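Local structure of CRISPR system Cmr subunit Cmr5 (Thermus thermophilus HB8, 2ZOP) at residues 11-15 with 65-69; 25-29 with 108-113; 32-36 with 104-109; 35-40 with 97-102. The protein is probably a small all-helical subunit of the Cmr ribonucleoprotein complex, which uses CRISPR RNA in defence against invading nucleic acids. All coordinates share one frame; numbering follows the deposited sequence.

In the fold
Contacts 2, 3 and 4 follow one another along a single antiparallel pair, helix 25-42 against helix 87-111, while contact 1 joins helix 4-19 to helix 57-69. Contacts 2 and 3 share Ala108 and Gln109; contacts 3 and 4 share Leu35 and Pro36. Contact 4 is buried, with one charged pair at its margin. The others are partly buried: contact 3 is apolar, contact 2 adds arginine bonds where the start of helix 25-42 meets the chain's C-terminal end, and contact 1 sets valine against lysine carbons beside a water bridge. Phe104 of contact 3 reaches Lys15 and Val69 of contact 1, and Asp65 meets Tyr28 of contact 2.

Contact 1: residues 11-15 with 65-69; sequences KAYEK and DLAQV
Val69 supplies the tight side of this contact: its CG2 methyl sits 3.8 Å from both Lys11 CB and Lys15 CG, so one methyl touches two lysines one helical turn apart. CG1 is anti to the backbone nitrogen (chi1 164°), which leaves CG2 beside that nitrogen and against the two lysines. Phe104 of helix 87-111 packs on Val69, Ala12 and Lys15 and closes this apolar side.

The other side is polar and looser. Lys15 bends at chi2 (-65°) and carries its CD across the Asp65 side chain, 3.9 Å from Asp65 CG, yet Lys15 NZ remains 4.3 Å from Asp65 OD1, beyond a salt bridge. The carboxylate is held otherwise: Asp65 OD2 is hydrogen-bonded to Tyr28 OH and also receives a bond from a water, at 2.6 Å, that donates to Lys15 O as well, at 2.8 Å. Lys11 CD still passes near Val69 O before the chain bends at chi4 and its amino end leads away.

The short axes approach to 9.7 Å at 150° between their directions. One apolar edge and one hydrated, charged edge along such a nearly antiparallel pair are consistent with a partly buried helix-helix seam in an all-alpha bundle.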
loop_
_atom_site.group_PDB
_atom_site.type_symbol
_atom_site.label_atom_id
_atom_site.label_comp_id
_atom_site.label_asym_id
_atom_site.label_seq_id
_atom_site.Cartn_x
_atom_site.Cartn_y
_atom_site.Cartn_z
ATOM N N LYS A 11 -16.620 10.252 -21.291
ATOM C CA LYS A 11 -16.892 8.908 -21.820
ATOM C C LYS A 11 -17.486 8.055 -20.701
ATOM O O LYS A 11 -18.381 7.241 -20.929
ATOM C CB LYS A 11 -15.603 8.254 -22.340
ATOM C CG LYS A 11 -15.147 8.735 -23.729
ATOM C CD LYS A 11 -13.818 8.088 -24.121
ATOM C CE LYS A 11 -13.441 8.383 -25.567
ATOM N NZ LYS A 11 -14.395 7.751 -26.524
ATOM N N ALA A 12 -16.981 8.251 -19.487
ATOM C CA ALA A 12 -17.467 7.517 -18.325
ATOM C C ALA A 12 -18.918 7.915 -18.110
ATOM O O ALA A 12 -19.774 7.087 -17.788
ATOM C CB ALA A 12 -16.632 7.870 -17.090
ATOM N N TYR A 13 -19.174 9.204 -18.287
ATOM C CA TYR A 13 -20.506 9.762 -18.149
ATOM C C TYR A 13 -21.441 9.030 -19.109
ATOM O O TYR A 13 -22.528 8.609 -18.726
ATOM C CB TYR A 13 -20.450 11.260 -18.477
ATOM C CG TYR A 13 -21.778 11.978 -18.519
ATOM C CD1 TYR A 13 -22.773 11.715 -17.578
ATOM C CD2 TYR A 13 -22.005 12.989 -19.452
ATOM C CE1 TYR A 13 -23.957 12.441 -17.562
ATOM C CE2 TYR A 13 -23.185 13.727 -19.444
ATOM C CZ TYR A 13 -24.157 13.448 -18.495
ATOM O OH TYR A 13 -25.320 14.183 -18.481
ATOM N N GLU A 14 -21.006 8.851 -20.349
ATOM C CA GLU A 14 -21.843 8.166 -21.327
ATOM C C GLU A 14 -22.066 6.696 -20.955
ATOM O O GLU A 14 -23.172 6.174 -21.080
ATOM C CB GLU A 14 -21.227 8.256 -22.721
ATOM C CG GLU A 14 -22.104 7.622 -23.782
ATOM C CD GLU A 14 -21.574 7.818 -25.184
ATOM O OE1 GLU A 14 -20.554 7.187 -25.533
ATOM O OE2 GLU A 14 -22.182 8.609 -25.937
ATOM N N LYS A 15 -21.017 6.027 -20.496
ATOM C CA LYS A 15 -21.140 4.626 -20.104
ATOM C C LYS A 15 -22.143 4.465 -18.957
ATOM O O LYS A 15 -22.944 3.528 -18.942
ATOM C CB LYS A 15 -19.776 4.080 -19.679
ATOM C CG LYS A 15 -18.730 4.089 -20.788
ATOM C CD LYS A 15 -19.137 3.133 -21.899
ATOM C CE LYS A 15 -18.079 3.047 -22.987
ATOM N NZ LYS A 15 -18.382 1.928 -23.921
ATOM N N ASP A 65 -16.394 -1.444 -19.643
ATOM C CA ASP A 65 -16.670 -0.046 -19.956
ATOM C C ASP A 65 -15.461 0.829 -19.616
ATOM O O ASP A 65 -15.041 1.662 -20.415
ATOM C CB ASP A 65 -17.881 0.460 -19.170
ATOM C CG ASP A 65 -19.194 -0.106 -19.684
ATOM O OD1 ASP A 65 -19.182 -0.793 -20.727
ATOM O OD2 ASP A 65 -20.240 0.143 -19.056
ATOM N N LEU A 66 -14.910 0.640 -18.425
ATOM C CA LEU A 66 -13.760 1.426 -18.006
ATOM C C LEU A 66 -12.585 1.202 -18.943
ATOM O O LEU A 66 -11.926 2.155 -19.356
ATOM C CB LEU A 66 -13.375 1.083 -16.560
ATOM C CG LEU A 66 -12.148 1.831 -16.010
ATOM C CD1 LEU A 66 -12.263 2.032 -14.515
ATOM C CD2 LEU A 66 -10.904 1.043 -16.349
ATOM N N ALA A 67 -12.319 -0.052 -19.295
ATOM C CA ALA A 67 -11.213 -0.337 -20.199
ATOM C C ALA A 67 -11.426 0.358 -21.548
ATOM O O ALA A 67 -10.472 0.835 -22.160
ATOM C CB ALA A 67 -11.063 -1.846 -20.403
ATOM N N GLN A 68 -12.672 0.428 -22.010
ATOM C CA GLN A 68 -12.931 1.069 -23.296
ATOM C C GLN A 68 -12.745 2.576 -23.180
ATOM O O GLN A 68 -12.199 3.213 -24.082
ATOM C CB GLN A 68 -14.336 0.711 -23.795
ATOM C CG GLN A 68 -14.419 -0.741 -24.250
ATOM C CD GLN A 68 -15.842 -1.236 -24.489
ATOM O OE1 GLN A 68 -16.038 -2.315 -25.043
ATOM N NE2 GLN A 68 -16.828 -0.466 -24.061
ATOM N N VAL A 69 -13.179 3.141 -22.058
ATOM C CA VAL A 69 -13.005 4.569 -21.833
ATOM C C VAL A 69 -11.516 4.902 -21.908
ATOM O O VAL A 69 -11.133 5.949 -22.423
ATOM C CB VAL A 69 -13.554 4.975 -20.458
ATOM C CG1 VAL A 69 -13.042 6.344 -20.060
ATOM C CG2 VAL A 69 -15.064 4.989 -20.517
HETATM O O HOH W 1 -22.503 0.923 -19.972
#

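Contact 2: residues 25-29 with 108-113; sequences RGEYR and AQALIE
Two torsions bring Arg29 and Ile112 together: Arg29 CG lies anti to its own nitrogen (chi1 163°) and the chain runs extended to NE, while Ile112 holds CG2 opposite its backbone nitrogen, turned toward helix 25-42. Here the start of helix 25-42 lies against the C-terminal end of helix 87-111 in the all-helical Cmr5 fold, and Ile112 is the first residue to leave helical backbone angles.

Ile112 is the apolar centre. Its CG2 approaches Arg25 O to 3.5 Å and Arg29 CB to 3.8 Å, while its CD1 lies 4.1 Å from Tyr28 CD2, set obliquely to the ring. The hydroxyl of that tyrosine is engaged elsewhere, by Asp65 of helix 57-69. The Ala108 methyl touches Arg29 CG more loosely.

The two arginines are held differently. Arg25 has its NH1 bonded to Ala20 O, and Glu113 lies over one face of its guanidinium, the two planes 23° apart. Arg25 NH2 and Glu113 OE2 are 3.3 Å apart, a salt bridge by charge alone, since no N-H points at the oxygen. A water donates to Glu113 O and accepts a weak bond from Arg25 NE.

Gln109 OE1, by contrast, lies at the edge of the Arg29 guanidinium, somewhat out of its plane. Gln109 bends at chi2 to bring its carbonyl oxygen back, and Arg29 NH2 donates to Gln109 OE1 at 2.8 Å with an N-H...O angle of 145°, the donor tilted slightly from the amide plane.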
loop_
_atom_site.group_PDB
_atom_site.type_symbol
_atom_site.label_atom_id
_atom_site.label_comp_id
_atom_site.label_asym_id
_atom_site.label_seq_id
_atom_site.Cartn_x
_atom_site.Cartn_y
_atom_site.Cartn_z
ATOM N N ARG A 25 -28.554 -2.170 -13.041
ATOM C CA ARG A 25 -27.863 -0.890 -12.883
ATOM C C ARG A 25 -27.405 -0.711 -11.433
ATOM O O ARG A 25 -26.433 -0.008 -11.160
ATOM C CB ARG A 25 -28.773 0.276 -13.309
ATOM C CG ARG A 25 -29.989 0.498 -12.418
ATOM C CD ARG A 25 -30.868 1.620 -12.966
ATOM N NE ARG A 25 -32.047 1.838 -12.128
ATOM C CZ ARG A 25 -33.087 2.598 -12.469
ATOM N NH1 ARG A 25 -33.105 3.228 -13.642
ATOM N NH2 ARG A 25 -34.118 2.716 -11.642
ATOM N N GLY A 26 -28.111 -1.354 -10.506
ATOM C CA GLY A 26 -27.739 -1.270 -9.108
ATOM C C GLY A 26 -26.440 -2.013 -8.835
ATOM O O GLY A 26 -25.634 -1.600 -8.003
ATOM N N GLU A 27 -26.228 -3.112 -9.544
ATOM C CA GLU A 27 -25.015 -3.903 -9.372
ATOM C C GLU A 27 -23.851 -3.182 -10.048
ATOM O O GLU A 27 -22.699 -3.259 -9.597
ATOM C CB GLU A 27 -25.216 -5.298 -9.978
ATOM C CG GLU A 27 -26.450 -6.012 -9.411
ATOM C CD GLU A 27 -26.737 -7.358 -10.067
ATOM O OE1 GLU A 27 -26.477 -7.515 -11.280
ATOM O OE2 GLU A 27 -27.246 -8.260 -9.368
ATOM N N TYR A 28 -24.172 -2.485 -11.135
ATOM C CA TYR A 28 -23.200 -1.715 -11.897
ATOM C C TYR A 28 -22.645 -0.600 -11.015
ATOM O O TYR A 28 -21.438 -0.337 -11.002
ATOM C CB TYR A 28 -23.871 -1.096 -13.120
ATOM C CG TYR A 28 -22.919 -0.422 -14.084
ATOM C CD1 TYR A 28 -22.296 -1.145 -15.099
ATOM C CD2 TYR A 28 -22.665 0.944 -13.995
ATOM C CE1 TYR A 28 -21.447 -0.517 -16.011
ATOM C CE2 TYR A 28 -21.819 1.578 -14.895
ATOM C CZ TYR A 28 -21.217 0.848 -15.899
ATOM O OH TYR A 28 -20.404 1.486 -16.792
ATOM N N ARG A 29 -23.545 0.067 -10.301
ATOM C CA ARG A 29 -23.178 1.152 -9.400
ATOM C C ARG A 29 -22.347 0.609 -8.238
ATOM O O ARG A 29 -21.359 1.228 -7.837
ATOM C CB ARG A 29 -24.445 1.846 -8.860
ATOM C CG ARG A 29 -24.213 2.718 -7.618
ATOM C CD ARG A 29 -25.457 3.537 -7.244
ATOM N NE ARG A 29 -25.220 4.377 -6.069
ATOM C CZ ARG A 29 -25.243 3.929 -4.819
ATOM N NH1 ARG A 29 -25.502 2.651 -4.581
ATOM N NH2 ARG A 29 -24.987 4.748 -3.809
ATOM N N ALA A 108 -22.010 7.434 -11.214
ATOM C CA ALA A 108 -22.917 6.381 -10.753
ATOM C C ALA A 108 -23.707 6.919 -9.556
ATOM O O ALA A 108 -24.902 6.644 -9.414
ATOM C CB ALA A 108 -22.134 5.123 -10.344
ATOM N N GLN A 109 -23.035 7.688 -8.703
ATOM C CA GLN A 109 -23.663 8.282 -7.517
ATOM C C GLN A 109 -24.730 9.296 -7.902
ATOM O O GLN A 109 -25.744 9.423 -7.233
ATOM C CB GLN A 109 -22.615 8.997 -6.649
ATOM C CG GLN A 109 -21.740 8.082 -5.823
ATOM C CD GLN A 109 -22.438 7.578 -4.570
ATOM O OE1 GLN A 109 -23.472 6.913 -4.648
ATOM N NE2 GLN A 109 -21.872 7.895 -3.405
ATOM N N ALA A 110 -24.485 10.023 -8.987
ATOM C CA ALA A 110 -25.416 11.040 -9.451
ATOM C C ALA A 110 -26.533 10.539 -10.366
ATOM O O ALA A 110 -27.618 11.122 -10.390
ATOM C CB ALA A 110 -24.649 12.136 -10.167
ATOM N N LEU A 111 -26.270 9.463 -11.104
ATOM C CA LEU A 111 -27.228 8.940 -12.077
ATOM C C LEU A 111 -27.964 7.643 -11.737
ATOM O O LEU A 111 -29.012 7.360 -12.308
ATOM C CB LEU A 111 -26.521 8.764 -13.423
ATOM C CG LEU A 111 -25.796 9.999 -13.975
ATOM C CD1 LEU A 111 -25.091 9.647 -15.281
ATOM C CD2 LEU A 111 -26.808 11.127 -14.192
ATOM N N ILE A 112 -27.412 6.847 -10.829
ATOM C CA ILE A 112 -28.042 5.586 -10.460
ATOM C C ILE A 112 -28.415 5.587 -8.980
ATOM O O ILE A 112 -27.542 5.610 -8.116
ATOM C CB ILE A 112 -27.086 4.402 -10.760
ATOM C CG1 ILE A 112 -26.729 4.397 -12.251
ATOM C CG2 ILE A 112 -27.729 3.089 -10.360
ATOM C CD1 ILE A 112 -25.745 3.323 -12.659
ATOM N N GLU A 113 -29.713 5.563 -8.683
ATOM C CA GLU A 113 -30.163 5.572 -7.292
ATOM C C GLU A 113 -29.902 4.244 -6.579
ATOM O O GLU A 113 -29.965 3.196 -7.256
ATOM C CB GLU A 113 -31.659 5.899 -7.219
ATOM C CG GLU A 113 -32.564 4.891 -7.919
ATOM C CD GLU A 113 -32.776 5.196 -9.399
ATOM O OE1 GLU A 113 -31.797 5.141 -10.178
ATOM O OE2 GLU A 113 -33.931 5.494 -9.780
HETATM O O HOH W 2 -31.699 2.070 -8.982
#

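Contact 3: residues 32-36 with 104-109; sequences ALKLP and FKRFAQ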
loop_
_atom_site.group_PDB
_atom_site.type_symbol
_atom_site.label_atom_id
_atom_site.label_comp_id
_atom_site.label_asym_id
_atom_site.label_seq_id
_atom_site.Cartn_x
_atom_site.Cartn_y
_atom_site.Cartn_z
ATOM N N ALA A 32 -18.952 0.167 -9.444
ATOM C CA ALA A 32 -18.354 1.464 -9.736
ATOM C C ALA A 32 -17.865 2.116 -8.445
ATOM O O ALA A 32 -16.788 2.715 -8.414
ATOM C CB ALA A 32 -19.379 2.377 -10.427
ATOM N N LEU A 33 -18.654 1.995 -7.380
ATOM C CA LEU A 33 -18.290 2.596 -6.096
ATOM C C LEU A 33 -17.163 1.857 -5.377
ATOM O O LEU A 33 -16.403 2.454 -4.629
ATOM C CB LEU A 33 -19.514 2.680 -5.169
ATOM C CG LEU A 33 -20.685 3.550 -5.647
ATOM C CD1 LEU A 33 -21.662 3.776 -4.501
ATOM C CD2 LEU A 33 -20.167 4.876 -6.153
ATOM N N LYS A 34 -17.056 0.559 -5.622
ATOM C CA LYS A 34 -16.038 -0.265 -4.991
ATOM C C LYS A 34 -14.674 -0.258 -5.692
ATOM O O LYS A 34 -13.636 -0.343 -5.033
ATOM C CB LYS A 34 -16.554 -1.712 -4.887
ATOM C CG LYS A 34 -15.527 -2.746 -4.404
ATOM C CD LYS A 34 -15.104 -2.493 -2.965
ATOM C CE LYS A 34 -16.219 -2.842 -1.984
ATOM N NZ LYS A 34 -15.842 -2.511 -0.586
ATOM N N LEU A 35 -14.666 -0.132 -7.016
ATOM C CA LEU A 35 -13.410 -0.186 -7.752
ATOM C C LEU A 35 -12.273 0.747 -7.311
ATOM O O LEU A 35 -11.141 0.295 -7.131
ATOM C CB LEU A 35 -13.658 -0.022 -9.250
ATOM C CG LEU A 35 -12.413 -0.262 -10.112
ATOM C CD1 LEU A 35 -11.812 -1.634 -9.789
ATOM C CD2 LEU A 35 -12.789 -0.161 -11.600
ATOM N N PRO A 36 -12.551 2.044 -7.124
ATOM C CA PRO A 36 -11.438 2.906 -6.707
ATOM C C PRO A 36 -10.770 2.370 -5.446
ATOM O O PRO A 36 -9.542 2.358 -5.336
ATOM C CB PRO A 36 -12.115 4.260 -6.484
ATOM C CG PRO A 36 -13.232 4.236 -7.504
ATOM C CD PRO A 36 -13.784 2.832 -7.305
ATOM N N PHE A 104 -16.400 7.111 -13.002
ATOM C CA PHE A 104 -17.497 6.149 -13.073
ATOM C C PHE A 104 -18.238 6.198 -11.741
ATOM O O PHE A 104 -19.475 6.201 -11.698
ATOM C CB PHE A 104 -16.954 4.736 -13.296
ATOM C CG PHE A 104 -16.766 4.381 -14.743
ATOM C CD1 PHE A 104 -17.815 3.829 -15.481
ATOM C CD2 PHE A 104 -15.549 4.599 -15.372
ATOM C CE1 PHE A 104 -17.654 3.503 -16.818
ATOM C CE2 PHE A 104 -15.375 4.275 -16.715
ATOM C CZ PHE A 104 -16.432 3.725 -17.440
ATOM N N LYS A 105 -17.468 6.236 -10.658
ATOM C CA LYS A 105 -18.034 6.295 -9.316
ATOM C C LYS A 105 -18.898 7.537 -9.125
ATOM O O LYS A 105 -20.041 7.454 -8.671
ATOM C CB LYS A 105 -16.909 6.279 -8.275
ATOM C CG LYS A 105 -17.388 6.497 -6.843
ATOM C CD LYS A 105 -16.282 6.200 -5.842
ATOM C CE LYS A 105 -16.725 6.532 -4.424
ATOM N NZ LYS A 105 -16.903 8.012 -4.259
ATOM N N ARG A 106 -18.341 8.690 -9.468
ATOM C CA ARG A 106 -19.053 9.954 -9.333
ATOM C C ARG A 106 -20.348 9.999 -10.141
ATOM O O ARG A 106 -21.385 10.412 -9.628
ATOM C CB ARG A 106 -18.135 11.108 -9.742
ATOM C CG ARG A 106 -17.015 11.346 -8.734
ATOM C CD ARG A 106 -15.884 12.139 -9.347
ATOM N NE ARG A 106 -14.720 12.184 -8.469
ATOM C CZ ARG A 106 -13.501 12.521 -8.873
ATOM N NH1 ARG A 106 -13.294 12.840 -10.145
ATOM N NH2 ARG A 106 -12.489 12.516 -8.013
ATOM N N PHE A 107 -20.292 9.584 -11.404
ATOM C CA PHE A 107 -21.496 9.596 -12.218
ATOM C C PHE A 107 -22.491 8.522 -11.812
ATOM O O PHE A 107 -23.687 8.680 -12.031
ATOM C CB PHE A 107 -21.140 9.504 -13.707
ATOM C CG PHE A 107 -20.670 10.812 -14.278
ATOM C CD1 PHE A 107 -21.540 11.898 -14.354
ATOM C CD2 PHE A 107 -19.343 10.990 -14.656
ATOM C CE1 PHE A 107 -21.095 13.145 -14.787
ATOM C CE2 PHE A 107 -18.886 12.237 -15.092
ATOM C CZ PHE A 107 -19.769 13.316 -15.153
ATOM N N ALA A 108 -22.010 7.434 -11.214
ATOM C CA ALA A 108 -22.917 6.381 -10.753
ATOM C C ALA A 108 -23.707 6.919 -9.556
ATOM O O ALA A 108 -24.902 6.644 -9.414
ATOM C CB ALA A 108 -22.134 5.123 -10.344
ATOM N N GLN A 109 -23.035 7.688 -8.703
ATOM C CA GLN A 109 -23.663 8.282 -7.517
ATOM C C GLN A 109 -24.730 9.296 -7.902
ATOM O O GLN A 109 -25.744 9.423 -7.233
ATOM C CB GLN A 109 -22.615 8.997 -6.649
ATOM C CG GLN A 109 -21.740 8.082 -5.823
ATOM C CD GLN A 109 -22.438 7.578 -4.570
ATOM O OE1 GLN A 109 -23.472 6.913 -4.648
ATOM N NE2 GLN A 109 -21.872 7.895 -3.405
#
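Ala32 and Lys105 bring the backbones close, their CA atoms 4.9 Å apart, where the short axes of helix 25-42 and helix 87-111 approach to 8.4 Å at 151° between their directions. Two alanines, Ala32 and Ala108, meet at this close spacing. The Ala32 methyl faces the partner helix, packing on Ala108 CB at 3.9 Å and on Phe104 O at 4.0 Å, while Ala32 O lies 3.6 Å from Lys105 CB.

Leu33 fills the adjoining side of the seam. With CG beside the backbone nitrogen (chi1 -62°), its CD2 lies between Lys105 and Gln109, and CD1 rests beside the Gln109 amide, whose oxygen is taken up by Arg29. The Leu33 and Lys105 side chains cross at about a right angle, and Leu33 CD2 presses on Lys105 CG at 3.3 Å, tighter than usual for two carbons; the same methyl lies 3.6 Å from Gln109 CG. Lys105 continues past Leu33 to Pro36, where its CD comes within 4.0 Å of Pro36 CG before the chain bends at chi4 and its end leads away.

Phe104 turns its ring from this pair toward helices 4-19 and 57-69, linking the seam to the rest of the bundle. No hydrogen bond crosses between the two segments, so their adhesion rests on close van der Waals packing, with lysine and glutamine contributing their aliphatic carbons at its margin.

Contact 4: residues 35-40 with 97-102; sequences LPVLVR and VLAAAE
Contact 4 belongs to a nearly antiparallel helix pair of the all-alpha Cmr5 fold: helix 25-42 runs against helix 87-111 with their short axes 9.2 Å apart and 160° between their directions. Pro36 and Ala101 face each other, Pro36 CG lying 3.9 Å from the Ala101 methyl. Pro36 has no N-H to give, the N of Val37 also makes no bond to the turn before, and the helix is kinked there.

Leu35 approaches the same Ala101 methyl through CD2. Farther along, Val39 packs its two methyls on Val97 and Leu98, with Val39 CG1 4.3 Å from Leu98 CB. Leu98, its CG anti to the backbone nitrogen (chi1 -179°), extends CD1 to within 3.8 Å of Pro36 O and CD2 toward the Arg40 chain, which it crosses at about a right angle. Leu66 of helix 57-69 backs Leu35, Val97 and Ala101, which places this side in the core. Leu38 packs on Leu91 of a second subunit of the homotrimer.

The polar margin is formed by Glu102 and Arg40. Glu102 bends at chi2 (-66°), laying its carboxylate across the Pro36 ring, with OE1 3.5 Å from Pro36 CB. Arg40 bends at chi3 so that its guanidinium lies nearly coplanar with that carboxylate, while Pro36 O sits over one face, toward the rim. A water donates to Glu102 OE1 at 2.8 Å, and the same oxygen accepts the salt-bridge hydrogen bond from Arg40 NH1 at 3.0 Å, the nitrogen nearly in line with the C-O bond but its N-H markedly bent from the oxygen.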
loop_
_atom_site.group_PDB
_atom_site.type_symbol
_atom_site.label_atom_id
_atom_site.label_comp_id
_atom_site.label_asym_id
_atom_site.label_seq_id
_atom_site.Cartn_x
_atom_site.Cartn_y
_atom_site.Cartn_z
ATOM N N LEU A 35 -14.666 -0.132 -7.016
ATOM C CA LEU A 35 -13.410 -0.186 -7.752
ATOM C C LEU A 35 -12.273 0.747 -7.311
ATOM O O LEU A 35 -11.141 0.295 -7.131
ATOM C CB LEU A 35 -13.658 -0.022 -9.250
ATOM C CG LEU A 35 -12.413 -0.262 -10.112
ATOM C CD1 LEU A 35 -11.812 -1.634 -9.789
ATOM C CD2 LEU A 35 -12.789 -0.161 -11.600
ATOM N N PRO A 36 -12.551 2.044 -7.124
ATOM C CA PRO A 36 -11.438 2.906 -6.707
ATOM C C PRO A 36 -10.770 2.370 -5.446
ATOM O O PRO A 36 -9.542 2.358 -5.336
ATOM C CB PRO A 36 -12.115 4.260 -6.484
ATOM C CG PRO A 36 -13.232 4.236 -7.504
ATOM C CD PRO A 36 -13.784 2.832 -7.305
ATOM N N VAL A 37 -11.593 1.913 -4.508
ATOM C CA VAL A 37 -11.105 1.369 -3.247
ATOM C C VAL A 37 -10.197 0.157 -3.478
ATOM O O VAL A 37 -9.119 0.054 -2.884
ATOM C CB VAL A 37 -12.295 0.968 -2.330
ATOM C CG1 VAL A 37 -11.801 0.255 -1.095
ATOM C CG2 VAL A 37 -13.083 2.209 -1.946
ATOM N N LEU A 38 -10.627 -0.764 -4.335
ATOM C CA LEU A 38 -9.808 -1.944 -4.608
ATOM C C LEU A 38 -8.483 -1.583 -5.268
ATOM O O LEU A 38 -7.453 -2.169 -4.950
ATOM C CB LEU A 38 -10.550 -2.931 -5.507
ATOM C CG LEU A 38 -11.801 -3.564 -4.910
ATOM C CD1 LEU A 38 -12.372 -4.550 -5.918
ATOM C CD2 LEU A 38 -11.453 -4.276 -3.595
ATOM N N VAL A 39 -8.503 -0.639 -6.198
ATOM C CA VAL A 39 -7.262 -0.253 -6.863
ATOM C C VAL A 39 -6.283 0.310 -5.831
ATOM O O VAL A 39 -5.110 -0.056 -5.823
ATOM C CB VAL A 39 -7.512 0.795 -7.993
ATOM C CG1 VAL A 39 -6.193 1.327 -8.525
ATOM C CG2 VAL A 39 -8.293 0.131 -9.152
ATOM N N ARG A 40 -6.769 1.179 -4.947
ATOM C CA ARG A 40 -5.914 1.775 -3.918
ATOM C C ARG A 40 -5.385 0.783 -2.885
ATOM O O ARG A 40 -4.203 0.777 -2.573
ATOM C CB ARG A 40 -6.661 2.887 -3.167
ATOM C CG ARG A 40 -6.787 4.213 -3.909
ATOM C CD ARG A 40 -7.203 5.316 -2.946
ATOM N NE ARG A 40 -8.519 5.065 -2.364
ATOM C CZ ARG A 40 -9.664 5.344 -2.979
ATOM N NH1 ARG A 40 -9.646 5.889 -4.189
ATOM N NH2 ARG A 40 -10.824 5.068 -2.395
ATOM N N VAL A 97 -6.207 4.427 -14.519
ATOM C CA VAL A 97 -7.363 3.599 -14.205
ATOM C C VAL A 97 -8.083 4.174 -12.980
ATOM O O VAL A 97 -9.311 4.282 -12.966
ATOM C CB VAL A 97 -6.922 2.134 -13.960
ATOM C CG1 VAL A 97 -8.066 1.308 -13.408
ATOM C CG2 VAL A 97 -6.435 1.533 -15.277
ATOM N N LEU A 98 -7.323 4.573 -11.964
ATOM C CA LEU A 98 -7.930 5.145 -10.758
ATOM C C LEU A 98 -8.705 6.425 -11.101
ATOM O O LEU A 98 -9.814 6.635 -10.609
ATOM C CB LEU A 98 -6.853 5.444 -9.703
ATOM C CG LEU A 98 -7.323 6.023 -8.361
ATOM C CD1 LEU A 98 -8.344 5.087 -7.745
ATOM C CD2 LEU A 98 -6.137 6.209 -7.413
ATOM N N ALA A 99 -8.137 7.275 -11.952
ATOM C CA ALA A 99 -8.828 8.514 -12.337
ATOM C C ALA A 99 -10.122 8.216 -13.104
ATOM O O ALA A 99 -11.155 8.833 -12.845
ATOM C CB ALA A 99 -7.918 9.390 -13.187
ATOM N N ALA A 100 -10.062 7.281 -14.056
ATOM C CA ALA A 100 -11.246 6.905 -14.833
ATOM C C ALA A 100 -12.282 6.276 -13.895
ATOM O O ALA A 100 -13.470 6.583 -13.966
ATOM C CB ALA A 100 -10.858 5.916 -15.946
ATOM N N ALA A 101 -11.819 5.410 -12.998
ATOM C CA ALA A 101 -12.695 4.747 -12.040
ATOM C C ALA A 101 -13.442 5.764 -11.166
ATOM O O ALA A 101 -14.651 5.636 -10.937
ATOM C CB ALA A 101 -11.880 3.801 -11.165
ATOM N N GLU A 102 -12.730 6.773 -10.670
ATOM C CA GLU A 102 -13.381 7.787 -9.845
ATOM C C GLU A 102 -14.525 8.474 -10.598
ATOM O O GLU A 102 -15.545 8.816 -10.002
ATOM C CB GLU A 102 -12.367 8.837 -9.376
ATOM C CG GLU A 102 -11.357 8.315 -8.366
ATOM C CD GLU A 102 -12.002 7.921 -7.046
ATOM O OE1 GLU A 102 -11.257 7.598 -6.095
ATOM O OE2 GLU A 102 -13.251 7.929 -6.961
HETATM O O HOH W 3 -13.070 6.947 -4.073
#